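Local structure of UPF0255 protein frsA (Vibrio vulnificus, 4I4C) at residues A[166-171]-A[183-189]; A[200-204]-A[319-323]; A[226-230]-A[244-248]; A[249-253]-A[284-289]; A[270-276]-A[293-299]. The protein belongs to the alpha/beta-hydrolase superfamily and probably hydrolyses carboxylic esters, although its physiological function remains uncertain. All coordinates share one frame; numbering follows the deposited sequence.

Contact 1: residues A[166-171]-A[183-189]; sequences YIIKQL and HLHLTNT
The antiparallel hairpin of strands 167-175 and 178-186, at one edge of the large mixed sheet, pairs I167 with L186 and K169 with L184 through reciprocal backbone bonds, I167 N reaching L186 O at 2.8 Å and the K169-L184 pair likewise bonded both ways. The non-hydrogen-bonded pairs, I168-H185 between these two and Q170-H183 beyond K169-L184, turn to the other face, where each puts carbon over an imidazole. CG2 of I168 sits 4.2 Å from the H185 ring centroid, displaced toward the rim. Q170, with CG anti to its backbone N (chi1 -169°) and the chain extended beyond, lays CG over the H183 ring and runs alongside it, its amide turned 75° from the ring plane. On the face of I167 and K169, CD1 of L186 lies 4.2 Å from I167 CG2 and 4.1 Å from K169 CE. Both imidazoles have polar partners outside the hairpin: H183 ND1 bonds Q206, while H185 bonds Y157 and the carbonyl of M224. Helix 144-163 packs on the side of I168, Q170 and H183, helix 210-217 meets H185 and T187, and strand 223-226 continues the sheet beyond 178-186.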
# COMPACT_ATOMS: atom_id res chain seq x y z
N TYR A 166 21.26 9.26 1.32
CA TYR A 166 20.40 9.55 0.17
C TYR A 166 19.55 10.78 0.44
O TYR A 166 19.41 11.23 1.57
CB TYR A 166 19.49 8.37 -0.16
CG TYR A 166 20.21 7.11 -0.57
CD1 TYR A 166 20.52 6.87 -1.90
CD2 TYR A 166 20.54 6.14 0.37
CE1 TYR A 166 21.17 5.70 -2.29
CE2 TYR A 166 21.19 4.98 -0.01
CZ TYR A 166 21.50 4.76 -1.34
OH TYR A 166 22.15 3.61 -1.73
N ILE A 167 18.94 11.31 -0.61
CA ILE A 167 18.22 12.56 -0.46
C ILE A 167 16.71 12.35 -0.54
O ILE A 167 16.20 11.89 -1.57
CB ILE A 167 18.67 13.58 -1.51
CG1 ILE A 167 20.18 13.81 -1.40
CG2 ILE A 167 17.89 14.87 -1.37
CD1 ILE A 167 20.68 15.00 -2.18
N ILE A 168 16.00 12.68 0.53
CA ILE A 168 14.54 12.52 0.53
C ILE A 168 13.85 13.84 0.82
O ILE A 168 14.02 14.42 1.89
CB ILE A 168 14.05 11.46 1.53
CG1 ILE A 168 14.75 10.12 1.31
CG2 ILE A 168 12.53 11.28 1.41
CD1 ILE A 168 16.06 9.97 2.04
N LYS A 169 13.07 14.32 -0.14
CA LYS A 169 12.34 15.57 0.04
C LYS A 169 10.84 15.32 0.14
O LYS A 169 10.26 14.56 -0.64
CB LYS A 169 12.61 16.51 -1.13
CG LYS A 169 14.07 16.88 -1.32
CD LYS A 169 14.25 17.64 -2.63
CE LYS A 169 15.71 17.89 -2.96
NZ LYS A 169 16.30 19.02 -2.18
N GLN A 170 10.20 15.96 1.11
CA GLN A 170 8.76 15.90 1.21
C GLN A 170 8.15 17.06 0.40
O GLN A 170 8.39 18.23 0.72
CB GLN A 170 8.32 15.93 2.67
CG GLN A 170 6.84 15.62 2.90
CD GLN A 170 6.42 15.77 4.36
OE1 GLN A 170 6.37 16.88 4.89
NE2 GLN A 170 6.11 14.65 5.01
N LEU A 171 7.39 16.75 -0.64
CA LEU A 171 6.75 17.77 -1.46
C LEU A 171 5.27 17.97 -1.08
O LEU A 171 4.57 17.02 -0.71
CB LEU A 171 6.84 17.43 -2.94
CG LEU A 171 8.13 16.72 -3.39
CD1 LEU A 171 8.00 16.23 -4.82
CD2 LEU A 171 9.35 17.63 -3.22
N HIS A 183 6.70 11.95 -1.32
CA HIS A 183 8.09 11.85 -0.91
C HIS A 183 9.01 11.51 -2.09
O HIS A 183 8.90 10.44 -2.68
CB HIS A 183 8.26 10.81 0.20
CG HIS A 183 7.65 11.21 1.51
ND1 HIS A 183 6.29 11.18 1.74
CD2 HIS A 183 8.21 11.67 2.66
CE1 HIS A 183 6.04 11.59 2.97
NE2 HIS A 183 7.19 11.89 3.55
N LEU A 184 9.92 12.43 -2.40
CA LEU A 184 10.87 12.25 -3.49
C LEU A 184 12.20 11.74 -2.96
O LEU A 184 12.87 12.43 -2.20
CB LEU A 184 11.07 13.57 -4.24
CG LEU A 184 12.05 13.60 -5.42
CD1 LEU A 184 11.57 12.69 -6.57
CD2 LEU A 184 12.24 15.04 -5.90
N HIS A 185 12.57 10.53 -3.35
CA HIS A 185 13.81 9.90 -2.94
C HIS A 185 14.83 10.00 -4.07
O HIS A 185 14.59 9.47 -5.15
CB HIS A 185 13.57 8.42 -2.63
CG HIS A 185 12.44 8.18 -1.69
ND1 HIS A 185 11.13 8.46 -2.00
CD2 HIS A 185 12.43 7.68 -0.43
CE1 HIS A 185 10.35 8.15 -0.97
NE2 HIS A 185 11.12 7.67 -0.01
N LEU A 186 15.96 10.64 -3.81
CA LEU A 186 16.99 10.78 -4.83
C LEU A 186 18.33 10.20 -4.37
O LEU A 186 18.66 10.26 -3.20
CB LEU A 186 17.17 12.26 -5.18
CG LEU A 186 15.89 12.97 -5.59
CD1 LEU A 186 15.84 14.34 -4.96
CD2 LEU A 186 15.81 13.07 -7.12
N THR A 187 19.09 9.61 -5.30
CA THR A 187 20.43 9.12 -4.97
C THR A 187 21.38 10.28 -4.74
O THR A 187 22.29 10.23 -3.90
CB THR A 187 21.00 8.23 -6.08
OG1 THR A 187 20.97 8.95 -7.31
CG2 THR A 187 20.16 6.97 -6.23
N ASN A 188 21.15 11.34 -5.52
CA ASN A 188 21.90 12.58 -5.43
C ASN A 188 21.17 13.64 -6.23
O ASN A 188 20.12 13.36 -6.82
CB ASN A 188 23.33 12.41 -5.95
CG ASN A 188 23.38 11.89 -7.37
OD1 ASN A 188 22.95 12.57 -8.30
ND2 ASN A 188 23.92 10.69 -7.55
N THR A 189 21.72 14.85 -6.26
CA THR A 189 21.16 15.89 -7.11
C THR A 189 22.19 16.38 -8.13
O THR A 189 22.11 17.51 -8.59
CB THR A 189 20.63 17.07 -6.29
OG1 THR A 189 21.66 17.54 -5.41
CG2 THR A 189 19.41 16.64 -5.47

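Contact 2: residues A[200-204]-A[319-323]; sequences AGLDS and VLASR. With 6NA (hexanoic acid), chain D.
L202 O is gripped side-on by the guanidinium of R323, with NE and NH2 both donating to this one oxygen at 2.7 Å. The oxygen lies near the guanidinium plane and both donors lie in the carbonyl plane, but sharing one acceptor bends the bonds, with angles at hydrogen of 137° from NE and 140° from NH2. A bend at chi2 of R323 (-61°) helps carry the group from helix 314-323 back to the loop, and V319 CG1 lies over one guanidinium face. R323 NH2 also bonds P138 O and NH1 bonds H139 O, which fixes the rotation of the group. Around this polar centre, L202 CB packs 4.0 Å from V319 CG1, CD1 lies 4.1 Å from L320 CD2 where the two leucines meet at about a right angle, and CD2 slides past R323 CG. Residues 201-204 form a type I turn in the loop after strand 193-199, a place that in alpha/beta hydrolases commonly contributes to the oxyanion hole. Consistent with this, L202 N donates to O of the bound hexanoic acid at 3.0 Å. G201 CA comes within 3.2 Å of the same ligand O. D203, the next residue of the turn, forms a salt bridge with R53.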
# COMPACT_ATOMS: atom_id res chain seq x y z
N ALA A 200 1.16 2.21 -3.38
CA ALA A 200 0.69 0.90 -2.90
C ALA A 200 -0.83 0.90 -2.76
O ALA A 200 -1.50 1.81 -3.26
CB ALA A 200 1.36 0.54 -1.58
N GLY A 201 -1.38 -0.12 -2.10
CA GLY A 201 -2.82 -0.30 -2.05
C GLY A 201 -3.48 0.37 -0.85
O GLY A 201 -2.83 1.08 -0.10
N LEU A 202 -4.78 0.11 -0.67
CA LEU A 202 -5.60 0.83 0.32
C LEU A 202 -5.24 0.60 1.80
O LEU A 202 -5.69 1.36 2.65
CB LEU A 202 -7.09 0.53 0.10
CG LEU A 202 -7.67 1.05 -1.22
CD1 LEU A 202 -9.09 0.53 -1.43
CD2 LEU A 202 -7.66 2.58 -1.27
N ASP A 203 -4.44 -0.42 2.11
CA ASP A 203 -4.03 -0.65 3.50
C ASP A 203 -2.52 -0.49 3.72
O ASP A 203 -1.98 -0.96 4.73
CB ASP A 203 -4.54 -2.00 4.04
CG ASP A 203 -4.09 -3.19 3.20
OD1 ASP A 203 -3.02 -3.13 2.57
OD2 ASP A 203 -4.82 -4.20 3.18
N SER A 204 -1.86 0.18 2.78
CA SER A 204 -0.45 0.51 2.96
C SER A 204 -0.32 2.02 3.15
O SER A 204 -1.25 2.76 2.86
CB SER A 204 0.36 0.08 1.73
OG SER A 204 0.56 -1.33 1.68
N VAL A 319 -11.76 -1.94 5.81
CA VAL A 319 -10.92 -1.01 5.05
C VAL A 319 -11.72 -0.25 3.97
O VAL A 319 -11.57 0.96 3.81
CB VAL A 319 -9.73 -1.72 4.39
CG1 VAL A 319 -9.07 -0.81 3.35
CG2 VAL A 319 -8.73 -2.15 5.43
N LEU A 320 -12.58 -0.97 3.25
CA LEU A 320 -13.40 -0.37 2.21
C LEU A 320 -14.37 0.67 2.77
O LEU A 320 -14.48 1.78 2.23
CB LEU A 320 -14.12 -1.45 1.41
CG LEU A 320 -13.17 -2.26 0.53
CD1 LEU A 320 -13.87 -3.45 -0.06
CD2 LEU A 320 -12.61 -1.36 -0.57
N ALA A 321 -15.06 0.31 3.85
CA ALA A 321 -15.95 1.23 4.54
C ALA A 321 -15.22 2.49 4.99
O ALA A 321 -15.76 3.59 4.90
CB ALA A 321 -16.60 0.54 5.73
N SER A 322 -14.01 2.32 5.50
CA SER A 322 -13.22 3.46 5.95
C SER A 322 -12.84 4.39 4.79
O SER A 322 -13.09 5.60 4.83
CB SER A 322 -11.98 2.97 6.70
OG SER A 322 -11.45 3.97 7.55
N ARG A 323 -12.23 3.82 3.75
CA ARG A 323 -11.75 4.62 2.64
C ARG A 323 -12.91 5.34 1.96
O ARG A 323 -12.75 6.45 1.46
CB ARG A 323 -11.01 3.76 1.61
CG ARG A 323 -9.80 3.01 2.16
CD ARG A 323 -8.72 3.93 2.71
NE ARG A 323 -7.66 3.11 3.30
CZ ARG A 323 -7.62 2.78 4.58
NH1 ARG A 323 -8.54 3.23 5.42
NH2 ARG A 323 -6.64 2.00 5.04
CA 6NA D . -7.02 -3.70 -2.86
C 6NA D . -5.90 -2.99 -2.18
O 6NA D . -5.41 -2.00 -2.64
CB 6NA D . -8.29 -3.66 -2.12
CG 6NA D . -9.47 -4.22 -2.76
CD 6NA D . -9.51 -5.65 -3.01
C6 6NA D . -9.99 -6.45 -1.90
OXT 6NA D . -5.45 -3.41 -1.16

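Contact 3: residues A[226-230]-A[244-248]; sequences TVDMP and YSRLH
With CG anti to its carbonyl carbon (chi1 -68°), M229 bends at chi2 (-77°) and again at chi3 (-76°), which folds the side chain back so that SD lies 3.6 Å from H248 CE1 and the terminal CE lies 4.0 Å from Y244 CD2. The sulfur meets the imidazole obliquely, the two side chains crossing at about a right angle, whereas M229 and Y244 run side by side in the same direction. Further along the ring of H248 comes V227: its CB is 3.8 Å from H248 NE2, and CG1 makes an off-centre CH-pi contact. At the other end P230 packs against L247 of helix 246-254 and Y244 ahead of it, with CG 3.8 Å from L247 CD1 as the two side chains slide past each other, and CD 3.6 Å from Y244 O. L247 CD1 also reaches D228 O, at 3.8 Å. The guanidinium of R246 borders P230, with NH1 3.9 Å from P230 CG, but its strong partners are E176 and P239 O. Polar ends here are satisfied from outside: S199 OG bonds both H248 NE2 and V227 O, D228 bonds Q206, and Y244 OH bonds W341 O. Between the two segments themselves the join is thus made of dispersion, sulfur-aromatic and CH-pi contacts in a buried setting, while S199, at the end of strand 193-199, ties the imidazole to the loop and probably fixes the ring's rotation.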
# COMPACT_ATOMS: atom_id res chain seq x y z
N THR A 226 6.94 8.66 -3.92
CA THR A 226 5.79 7.95 -3.36
C THR A 226 4.56 8.85 -3.22
O THR A 226 4.68 10.04 -2.93
CB THR A 226 6.12 7.28 -2.02
OG1 THR A 226 6.56 8.28 -1.09
CG2 THR A 226 7.23 6.25 -2.21
N VAL A 227 3.39 8.26 -3.43
CA VAL A 227 2.13 8.98 -3.32
C VAL A 227 1.09 8.04 -2.71
O VAL A 227 1.08 6.84 -3.02
CB VAL A 227 1.61 9.43 -4.72
CG1 VAL A 227 0.37 10.28 -4.56
CG2 VAL A 227 2.68 10.21 -5.49
N ASP A 228 0.25 8.58 -1.83
CA ASP A 228 -0.92 7.88 -1.31
C ASP A 228 -2.16 8.08 -2.21
O ASP A 228 -2.51 9.21 -2.55
CB ASP A 228 -1.25 8.40 0.10
CG ASP A 228 -0.27 7.90 1.16
OD1 ASP A 228 -0.05 6.67 1.25
OD2 ASP A 228 0.27 8.75 1.91
N MET A 229 -2.81 6.98 -2.56
CA MET A 229 -4.10 7.00 -3.26
C MET A 229 -5.10 7.86 -2.48
O MET A 229 -4.97 8.00 -1.26
CB MET A 229 -4.68 5.58 -3.35
CG MET A 229 -3.92 4.63 -4.24
SD MET A 229 -4.30 4.99 -5.96
CE MET A 229 -5.94 4.27 -6.08
N PRO A 230 -6.10 8.44 -3.17
CA PRO A 230 -7.13 9.20 -2.45
C PRO A 230 -7.79 8.37 -1.33
O PRO A 230 -8.09 7.21 -1.58
CB PRO A 230 -8.15 9.52 -3.55
CG PRO A 230 -7.36 9.52 -4.81
CD PRO A 230 -6.26 8.51 -4.63
N TYR A 244 -9.84 8.09 -9.77
CA TYR A 244 -8.97 7.87 -8.62
C TYR A 244 -7.49 7.97 -8.98
O TYR A 244 -6.62 7.73 -8.15
CB TYR A 244 -9.30 6.54 -7.91
CG TYR A 244 -9.36 5.31 -8.79
CD1 TYR A 244 -10.56 4.63 -9.01
CD2 TYR A 244 -8.21 4.80 -9.38
CE1 TYR A 244 -10.61 3.48 -9.82
CE2 TYR A 244 -8.24 3.66 -10.19
CZ TYR A 244 -9.45 3.00 -10.41
OH TYR A 244 -9.47 1.87 -11.21
N SER A 245 -7.21 8.35 -10.23
CA SER A 245 -5.83 8.58 -10.67
C SER A 245 -5.52 10.07 -10.55
O SER A 245 -4.39 10.50 -10.78
CB SER A 245 -5.64 8.10 -12.12
OG SER A 245 -6.60 8.68 -12.99
N ARG A 246 -6.56 10.81 -10.19
CA ARG A 246 -6.58 12.26 -9.97
C ARG A 246 -5.30 12.87 -9.41
O ARG A 246 -4.75 13.83 -9.96
CB ARG A 246 -7.71 12.55 -8.96
CG ARG A 246 -8.48 13.81 -9.16
CD ARG A 246 -9.89 13.65 -8.58
NE ARG A 246 -10.00 13.95 -7.15
CZ ARG A 246 -10.12 13.03 -6.19
NH1 ARG A 246 -10.13 11.74 -6.50
NH2 ARG A 246 -10.24 13.41 -4.92
N LEU A 247 -4.84 12.34 -8.28
CA LEU A 247 -3.73 12.94 -7.55
C LEU A 247 -2.41 12.66 -8.26
O LEU A 247 -1.52 13.50 -8.29
CB LEU A 247 -3.71 12.42 -6.10
CG LEU A 247 -4.98 12.52 -5.25
CD1 LEU A 247 -4.72 12.03 -3.80
CD2 LEU A 247 -5.54 13.92 -5.23
N HIS A 248 -2.30 11.47 -8.84
CA HIS A 248 -1.11 11.12 -9.60
C HIS A 248 -0.91 11.98 -10.85
O HIS A 248 0.23 12.29 -11.24
CB HIS A 248 -1.14 9.64 -9.96
CG HIS A 248 -1.13 8.74 -8.76
ND1 HIS A 248 -2.29 8.32 -8.15
CD2 HIS A 248 -0.11 8.22 -8.05
CE1 HIS A 248 -1.98 7.56 -7.11
NE2 HIS A 248 -0.67 7.48 -7.03

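Contact 4: residues A[249-253]-A[284-289]; sequences QAVLN and LEQEKI
L252 fills the tight half of this contact: its CD2 lies 3.8 Å from E285 CG, 3.9 Å from K288 CB and 3.8 Å from I289 CD1. L252 and the aliphatic part of E285 slide past each other in opposite directions, while I289 crosses the leucine obliquely. V266 of strand 266-271 touches both L252 and I289, joining this apolar layer to the sheet. The outer half is polar and partly exposed. There E285, turned at chi2 (-88°), presents its carboxylate between two partners. Q249 NE2 approaches OE2 on the anti side, the amide standing 79° from the carboxylate plane, although the modelled 2.5 Å between NE2 and OE2 is doubtfully short. K288, extended from CG onward, brings NZ 3.0 Å from N253 OD1, tilted from the carbonyl plane, and 3.2 Å from E285 OE1, a salt bridge whose hydrogen bond is weak. One ammonium therefore links the helix to the carboxylate of its own loop, and its charge may help hold E285 ionised. Helix 246-254 is thereby pinned to the turn that follows helix 273-284 and leads into strand 291-295, the return connection of a right-handed beta-alpha-beta crossover in the alpha/beta-hydrolase sheet.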
# COMPACT_ATOMS: atom_id res chain seq x y z
N GLN A 249 -2.02 12.36 -11.48
CA GLN A 249 -1.97 13.20 -12.67
C GLN A 249 -1.43 14.56 -12.30
O GLN A 249 -0.62 15.15 -13.02
CB GLN A 249 -3.36 13.33 -13.28
CG GLN A 249 -3.42 14.25 -14.46
CD GLN A 249 -4.38 13.76 -15.50
OE1 GLN A 249 -5.52 13.39 -15.19
NE2 GLN A 249 -3.92 13.71 -16.75
N ALA A 250 -1.88 15.05 -11.15
CA ALA A 250 -1.45 16.35 -10.64
C ALA A 250 0.01 16.28 -10.23
O ALA A 250 0.76 17.23 -10.44
CB ALA A 250 -2.32 16.80 -9.46
N VAL A 251 0.42 15.17 -9.63
CA VAL A 251 1.82 14.99 -9.26
C VAL A 251 2.67 14.89 -10.54
O VAL A 251 3.77 15.44 -10.60
CB VAL A 251 2.04 13.75 -8.37
CG1 VAL A 251 3.52 13.48 -8.20
CG2 VAL A 251 1.40 13.94 -6.99
N LEU A 252 2.14 14.22 -11.56
CA LEU A 252 2.83 14.13 -12.85
C LEU A 252 3.00 15.52 -13.47
O LEU A 252 4.10 15.90 -13.89
CB LEU A 252 2.09 13.20 -13.81
CG LEU A 252 2.58 13.06 -15.26
CD1 LEU A 252 3.99 12.52 -15.34
CD2 LEU A 252 1.62 12.18 -16.06
N ASN A 253 1.91 16.29 -13.51
CA ASN A 253 1.96 17.63 -14.07
C ASN A 253 2.86 18.57 -13.29
O ASN A 253 3.33 19.58 -13.82
CB ASN A 253 0.55 18.23 -14.17
CG ASN A 253 -0.31 17.49 -15.18
OD1 ASN A 253 0.20 16.81 -16.07
ND2 ASN A 253 -1.63 17.62 -15.03
N LEU A 284 -4.32 7.86 -19.79
CA LEU A 284 -4.62 9.28 -19.81
C LEU A 284 -3.45 10.14 -20.30
O LEU A 284 -3.64 11.12 -21.02
CB LEU A 284 -5.09 9.75 -18.43
CG LEU A 284 -6.45 9.23 -17.96
CD1 LEU A 284 -6.65 9.44 -16.46
CD2 LEU A 284 -7.57 9.90 -18.72
N GLU A 285 -2.23 9.75 -19.94
CA GLU A 285 -1.06 10.55 -20.30
C GLU A 285 -0.03 9.73 -21.06
O GLU A 285 0.99 9.33 -20.51
CB GLU A 285 -0.45 11.16 -19.05
CG GLU A 285 -1.39 12.08 -18.31
CD GLU A 285 -1.34 13.51 -18.81
OE1 GLU A 285 -0.65 13.77 -19.83
OE2 GLU A 285 -1.98 14.38 -18.18
N GLN A 286 -0.28 9.50 -22.35
CA GLN A 286 0.50 8.53 -23.10
C GLN A 286 1.88 9.04 -23.54
O GLN A 286 2.71 8.25 -24.00
CB GLN A 286 -0.30 8.00 -24.29
CG GLN A 286 -1.70 7.54 -23.91
CD GLN A 286 -2.26 6.50 -24.88
OE1 GLN A 286 -1.53 5.98 -25.72
NE2 GLN A 286 -3.55 6.21 -24.77
N GLU A 287 2.13 10.34 -23.40
CA GLU A 287 3.43 10.89 -23.78
C GLU A 287 4.33 11.05 -22.57
O GLU A 287 5.52 10.71 -22.59
CB GLU A 287 3.27 12.24 -24.50
CG GLU A 287 2.95 12.10 -25.99
CD GLU A 287 4.03 11.32 -26.73
OE1 GLU A 287 5.21 11.74 -26.68
OE2 GLU A 287 3.70 10.27 -27.35
N LYS A 288 3.74 11.59 -21.51
CA LYS A 288 4.45 11.86 -20.27
C LYS A 288 4.86 10.58 -19.54
O LYS A 288 5.86 10.58 -18.83
CB LYS A 288 3.61 12.74 -19.34
CG LYS A 288 3.33 14.13 -19.88
CD LYS A 288 2.32 14.84 -19.01
CE LYS A 288 1.80 16.10 -19.68
NZ LYS A 288 0.58 16.63 -18.99
N ILE A 289 4.09 9.51 -19.70
CA ILE A 289 4.42 8.24 -19.06
C ILE A 289 5.21 7.35 -20.03
O ILE A 289 4.72 7.02 -21.10
CB ILE A 289 3.17 7.48 -18.59
CG1 ILE A 289 2.45 8.28 -17.49
CG2 ILE A 289 3.52 6.09 -18.09
CD1 ILE A 289 3.39 8.82 -16.43

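Contact 5: residues A[270-276]-A[293-299]; sequences GFRFGGN and VILGAPI. With 6NA (hexanoic acid), chain D.
R272 meets the tip of the neighbouring strand twice: R272 N donates to L295 O at 2.9 Å, and NH1 makes a weak bond of 2.9 Å to G296 O. Its guanidinium also forms a salt bridge with D366. The backbone of R272, at phi 49° and psi -137°, turns the chain sharply from strand 266-271 into helix 273-284, leaving F273 N to donate to O of hexanoic acid at 3.0 Å while R272 CB lies 3.3 Å from that O. Behind the turn, A297 CB sits 3.8 Å from G275 CA, a close approach possible because G275 lacks a side chain, and P298 CD lies 3.4 Å from R272 C. N276 ND2 holds P298 O at 2.9 Å, coming from above the carbonyl plane, and Y244 OH is a second partner of that nitrogen. Farther back the strands run parallel, with G270 N bonded to V293 O and L295 N to G270 O. This beta-alpha-beta unit carries the strand-turn-helix of the alpha/beta-hydrolase nucleophile elbow, with R272 where the nucleophile normally stands, and the ligand O bonded by F273 N and L202 N lies as in an oxyanion hole.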
# COMPACT_ATOMS: atom_id res chain seq x y z
N GLY A 270 2.81 0.39 -9.49
CA GLY A 270 1.56 0.35 -8.75
C GLY A 270 1.30 -1.03 -8.19
O GLY A 270 1.21 -2.00 -8.94
N PHE A 271 1.21 -1.13 -6.86
CA PHE A 271 0.89 -2.38 -6.19
C PHE A 271 -0.57 -2.38 -5.76
O PHE A 271 -1.09 -1.34 -5.35
CB PHE A 271 1.74 -2.53 -4.92
CG PHE A 271 3.22 -2.45 -5.17
CD1 PHE A 271 3.95 -3.59 -5.48
CD2 PHE A 271 3.90 -1.24 -5.05
CE1 PHE A 271 5.33 -3.52 -5.69
CE2 PHE A 271 5.27 -1.16 -5.26
CZ PHE A 271 5.99 -2.31 -5.57
N ARG A 272 -1.22 -3.53 -5.83
CA ARG A 272 -2.64 -3.62 -5.47
C ARG A 272 -3.44 -2.52 -6.15
O ARG A 272 -3.20 -2.23 -7.32
CB ARG A 272 -2.83 -3.54 -3.94
CG ARG A 272 -2.01 -4.50 -3.13
CD ARG A 272 -2.12 -5.87 -3.69
NE ARG A 272 -2.92 -6.75 -2.85
CZ ARG A 272 -3.40 -7.92 -3.25
NH1 ARG A 272 -3.16 -8.37 -4.50
NH2 ARG A 272 -4.12 -8.65 -2.41
N PHE A 273 -4.35 -1.90 -5.42
CA PHE A 273 -5.23 -0.87 -6.00
C PHE A 273 -4.40 0.28 -6.55
O PHE A 273 -4.84 0.96 -7.48
CB PHE A 273 -6.24 -0.37 -4.96
CG PHE A 273 -7.40 0.38 -5.56
CD1 PHE A 273 -7.84 0.11 -6.84
CD2 PHE A 273 -8.05 1.37 -4.84
CE1 PHE A 273 -8.91 0.80 -7.38
CE2 PHE A 273 -9.10 2.07 -5.38
CZ PHE A 273 -9.54 1.78 -6.65
N GLY A 274 -3.22 0.50 -5.97
CA GLY A 274 -2.27 1.44 -6.56
C GLY A 274 -2.06 1.15 -8.05
O GLY A 274 -1.90 2.07 -8.86
N GLY A 275 -2.08 -0.13 -8.42
CA GLY A 275 -1.92 -0.53 -9.81
C GLY A 275 -3.02 -0.06 -10.76
O GLY A 275 -2.74 0.27 -11.91
N ASN A 276 -4.27 -0.05 -10.31
CA ASN A 276 -5.35 0.49 -11.13
C ASN A 276 -5.11 1.92 -11.52
O ASN A 276 -5.41 2.32 -12.64
CB ASN A 276 -6.66 0.46 -10.38
CG ASN A 276 -7.17 -0.92 -10.21
OD1 ASN A 276 -6.41 -1.84 -9.90
ND2 ASN A 276 -8.49 -1.09 -10.39
N VAL A 293 4.48 -0.44 -14.49
CA VAL A 293 4.55 -1.81 -13.99
C VAL A 293 3.59 -1.92 -12.81
O VAL A 293 3.58 -1.06 -11.93
CB VAL A 293 5.97 -2.16 -13.50
CG1 VAL A 293 6.04 -3.61 -13.05
CG2 VAL A 293 7.00 -1.90 -14.59
N ILE A 294 2.79 -2.97 -12.81
CA ILE A 294 1.83 -3.20 -11.74
C ILE A 294 1.97 -4.61 -11.17
O ILE A 294 2.33 -5.54 -11.88
CB ILE A 294 0.38 -2.94 -12.20
CG1 ILE A 294 -0.02 -3.89 -13.34
CG2 ILE A 294 0.19 -1.48 -12.64
CD1 ILE A 294 -1.54 -3.88 -13.61
N LEU A 295 1.71 -4.76 -9.87
CA LEU A 295 1.75 -6.09 -9.27
C LEU A 295 0.54 -6.28 -8.38
O LEU A 295 0.26 -5.45 -7.51
CB LEU A 295 3.05 -6.28 -8.47
CG LEU A 295 3.23 -7.60 -7.71
CD1 LEU A 295 3.00 -8.84 -8.57
CD2 LEU A 295 4.62 -7.67 -7.05
N GLY A 296 -0.19 -7.37 -8.59
CA GLY A 296 -1.33 -7.70 -7.73
C GLY A 296 -2.51 -6.73 -7.80
O GLY A 296 -3.26 -6.60 -6.83
N ALA A 297 -2.68 -6.05 -8.93
CA ALA A 297 -3.74 -5.04 -9.08
C ALA A 297 -5.12 -5.66 -9.33
O ALA A 297 -5.27 -6.58 -10.15
CB ALA A 297 -3.36 -4.04 -10.20
N PRO A 298 -6.15 -5.15 -8.62
CA PRO A 298 -7.55 -5.57 -8.86
C PRO A 298 -8.12 -4.82 -10.06
O PRO A 298 -8.93 -3.90 -9.89
CB PRO A 298 -8.27 -5.12 -7.58
CG PRO A 298 -7.48 -3.94 -7.10
CD PRO A 298 -6.04 -4.22 -7.49
N ILE A 299 -7.71 -5.23 -11.26
CA ILE A 299 -8.08 -4.52 -12.49
C ILE A 299 -9.57 -4.55 -12.78
O ILE A 299 -10.16 -3.53 -13.16
CB ILE A 299 -7.35 -5.11 -13.71
CG1 ILE A 299 -5.84 -4.87 -13.61
CG2 ILE A 299 -7.89 -4.53 -15.01
CD1 ILE A 299 -5.45 -3.46 -13.25
CA 6NA D . -7.02 -3.70 -2.86
C 6NA D . -5.90 -2.99 -2.18
O 6NA D . -5.41 -2.00 -2.64
CB 6NA D . -8.29 -3.66 -2.12
CG 6NA D . -9.47 -4.22 -2.76
CD 6NA D . -9.51 -5.65 -3.01
C6 6NA D . -9.99 -6.45 -1.90
OXT 6NA D . -5.45 -3.41 -1.16

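Contacts 2, 3 and 5 are buried and meet one another near the sheet's C-terminal strand ends, whereas the centres of contacts 1 and 4 lie about 20 Å from the chain's centre and both are partly buried. Contacts 2 and 5 share the hexanoic acid, each giving one backbone N-H, and L202 packs on F273. Contact 3 bridges outward: M229 and Y244 reach F273 and N276 of contact 5, T226 bonds H183 of contact 1, and helix 246-254 continues into contact 4. Chemistry follows place. Contacts 1 and 5 are sheet pairings, antiparallel at the edge and parallel inside; contact 2 relies on a buried guanidinium, contact 3 on apolar and aromatic contacts, and contact 4 on L252 packing beside a partly exposed polar network.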